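Probable molybdenum cofactor guanylyltransferase (Aquifex aeolicus, PDB 2E8B) probably transfers the GMP moiety of GTP to molybdenum-molybdopterin, forming the molybdopterin guanine dinucleotide cofactor and releasing diphosphate, with magnesium as cofactor. Local coordinates at residues Ala83-Leu88 with Gly156-Trp161. Sequence-based numbering, arbitrary orientation.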
loop_
_atom_site.group_PDB
_atom_site.type_symbol
_atom_site.label_atom_id
_atom_site.label_comp_id
_atom_site.label_asym_id
_atom_site.label_seq_id
_atom_site.Cartn_x
_atom_site.Cartn_y
_atom_site.Cartn_z
ATOM N N ALA A 83 1.321 -3.160 -12.610
ATOM C CA ALA A 83 0.704 -1.850 -12.438
ATOM C C ALA A 83 0.158 -1.758 -11.020
ATOM O O ALA A 83 -0.364 -2.734 -10.481
ATOM C CB ALA A 83 -0.419 -1.659 -13.451
ATOM N N SER A 84 0.282 -0.585 -10.414
ATOM C CA SER A 84 -0.192 -0.399 -9.048
ATOM C C SER A 84 -1.675 -0.703 -8.897
ATOM O O SER A 84 -2.100 -1.251 -7.878
ATOM C CB SER A 84 0.095 1.028 -8.583
ATOM O OG SER A 84 1.491 1.259 -8.548
ATOM N N ILE A 85 -2.462 -0.358 -9.912
ATOM C CA ILE A 85 -3.901 -0.592 -9.839
ATOM C C ILE A 85 -4.208 -2.085 -9.775
ATOM O O ILE A 85 -5.220 -2.492 -9.210
ATOM C CB ILE A 85 -4.645 0.069 -11.034
ATOM C CG1 ILE A 85 -6.153 0.077 -10.762
ATOM C CG2 ILE A 85 -4.344 -0.669 -12.320
ATOM C CD1 ILE A 85 -6.966 0.850 -11.792
ATOM N N ILE A 86 -3.324 -2.902 -10.343
ATOM C CA ILE A 86 -3.512 -4.352 -10.317
ATOM C C ILE A 86 -3.200 -4.892 -8.920
ATOM O O ILE A 86 -3.817 -5.855 -8.466
ATOM C CB ILE A 86 -2.625 -5.039 -11.378
ATOM C CG1 ILE A 86 -3.176 -4.704 -12.772
ATOM C CG2 ILE A 86 -2.589 -6.546 -11.141
ATOM C CD1 ILE A 86 -2.409 -5.316 -13.926
ATOM N N GLY A 87 -2.252 -4.262 -8.232
ATOM C CA GLY A 87 -1.934 -4.696 -6.881
ATOM C C GLY A 87 -3.100 -4.336 -5.969
ATOM O O GLY A 87 -3.446 -5.080 -5.044
ATOM N N LEU A 88 -3.706 -3.183 -6.238
ATOM C CA LEU A 88 -4.848 -2.702 -5.471
ATOM C C LEU A 88 -6.022 -3.651 -5.674
ATOM O O LEU A 88 -6.695 -4.035 -4.725
ATOM C CB LEU A 88 -5.226 -1.292 -5.930
ATOM C CG LEU A 88 -6.353 -0.574 -5.183
ATOM C CD1 LEU A 88 -5.966 -0.415 -3.721
ATOM C CD2 LEU A 88 -6.605 0.792 -5.810
ATOM N N GLY A 156 -9.031 -0.973 -19.689
ATOM C CA GLY A 156 -7.664 -0.579 -19.989
ATOM C C GLY A 156 -7.095 0.670 -19.342
ATOM O O GLY A 156 -5.956 1.039 -19.632
ATOM N N ASP A 157 -7.864 1.323 -18.477
ATOM C CA ASP A 157 -7.392 2.534 -17.805
ATOM C C ASP A 157 -6.791 2.124 -16.464
ATOM O O ASP A 157 -7.514 1.852 -15.508
ATOM C CB ASP A 157 -8.558 3.502 -17.581
ATOM C CG ASP A 157 -8.103 4.891 -17.145
ATOM O OD1 ASP A 157 -6.916 5.064 -16.776
ATOM O OD2 ASP A 157 -8.946 5.812 -17.163
ATOM N N TYR A 158 -5.463 2.083 -16.408
ATOM C CA TYR A 158 -4.748 1.680 -15.200
ATOM C C TYR A 158 -4.403 2.840 -14.274
ATOM O O TYR A 158 -3.744 2.643 -13.253
ATOM C CB TYR A 158 -3.451 0.965 -15.582
ATOM C CG TYR A 158 -3.620 -0.411 -16.197
ATOM C CD1 TYR A 158 -4.848 -0.835 -16.713
ATOM C CD2 TYR A 158 -2.531 -1.281 -16.283
ATOM C CE1 TYR A 158 -4.980 -2.099 -17.302
ATOM C CE2 TYR A 158 -2.653 -2.533 -16.869
ATOM C CZ TYR A 158 -3.878 -2.935 -17.375
ATOM O OH TYR A 158 -3.988 -4.170 -17.970
ATOM N N ARG A 159 -4.831 4.048 -14.622
ATOM C CA ARG A 159 -4.518 5.202 -13.788
ATOM C C ARG A 159 -5.291 5.203 -12.476
ATOM O O ARG A 159 -6.521 5.240 -12.480
ATOM C CB ARG A 159 -4.826 6.491 -14.543
ATOM C CG ARG A 159 -4.064 6.649 -15.840
ATOM C CD ARG A 159 -4.573 7.869 -16.583
ATOM N NE ARG A 159 -5.961 7.689 -17.001
ATOM C CZ ARG A 159 -6.735 8.669 -17.461
ATOM N NH1 ARG A 159 -6.256 9.904 -17.555
ATOM N NH2 ARG A 159 -7.981 8.409 -17.844
ATOM N N ILE A 160 -4.581 5.160 -11.353
ATOM C CA ILE A 160 -5.265 5.197 -10.065
ATOM C C ILE A 160 -5.814 6.607 -9.851
ATOM O O ILE A 160 -6.803 6.795 -9.139
ATOM C CB ILE A 160 -4.325 4.800 -8.907
ATOM C CG1 ILE A 160 -3.928 3.324 -9.059
ATOM C CG2 ILE A 160 -5.029 4.993 -7.566
ATOM C CD1 ILE A 160 -2.946 2.834 -8.002
ATOM N N TRP A 161 -5.176 7.600 -10.465
ATOM C CA TRP A 161 -5.661 8.978 -10.351
ATOM C C TRP A 161 -7.058 9.060 -10.948
ATOM O O TRP A 161 -7.947 9.690 -10.385
ATOM C CB TRP A 161 -4.762 9.964 -11.103
ATOM C CG TRP A 161 -3.490 10.331 -10.407
ATOM C CD1 TRP A 161 -3.136 10.047 -9.118
ATOM C CD2 TRP A 161 -2.400 11.070 -10.969
ATOM N NE1 TRP A 161 -1.890 10.564 -8.844
ATOM C CE2 TRP A 161 -1.417 11.198 -9.962
ATOM C CE3 TRP A 161 -2.157 11.638 -12.228
ATOM C CZ2 TRP A 161 -0.209 11.873 -10.173
ATOM C CZ3 TRP A 161 -0.955 12.307 -12.438
ATOM C CH2 TRP A 161 0.001 12.419 -11.416
HETATM O O HOH W 1 -1.652 1.474 -12.048
#
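In Ile85, CG1 stands anti to the backbone N (chi1 -167°), which leaves CG2 between N and the carbonyl carbon, close to Tyr158. In Ile160, CG1 stands anti to the carbonyl carbon (chi1 -66°), and chi2 of 177° extends CD1 toward Ser84 at the start of helix 84-94. Ile85 CG2 lies 3.8 Å from Tyr158 CB and also touches the Tyr158 carbonyl O. Ile85 CD1 extends to the Asp157 carbonyl. Ile160 CG1 packs against Ile85 CB, and Ile160 CD1 is 3.6 Å from Ser84 CB. Tyr158 CD2 lies 3.6 Å from Ala83 CB. Ile86 crosses the ring obliquely, its CD1 near Tyr158 CE2. Tyr158 OH is hydrogen-bonded to Glu81 OE1. No direct hydrogen bond joins the two segments; one water bridges them, accepting from Ile85 N at 2.9 Å and donating to Tyr158 O at 2.7 Å. This gives a first-turn N-H of the helix a partner.

The contact joins two helix starts within the MobA-like NTP transferase domain of the GT-A clan. Ala83 is the N-cap of helix 84-94, and Arg159 that of helix 160-167. Helix 146-154 adds Ile149 and Ile153 beside Ile85. The side chain of Ile86 also touches Asp77, a predicted GTP-binding residue.

An Asx turn shapes the link before helix 160-167: Asp157 OD1 accepts from Arg159 N at 3.2 Å. Arg159 also grips the carboxylate side-on: Arg159 NE meets Asp157 OD1 at 2.8 Å, and NH2 meets OD2. NE and the backbone N approach OD1 from opposite faces of the carboxylate plane. Asp157 OD2 has a second salt-bridge partner in Arg152.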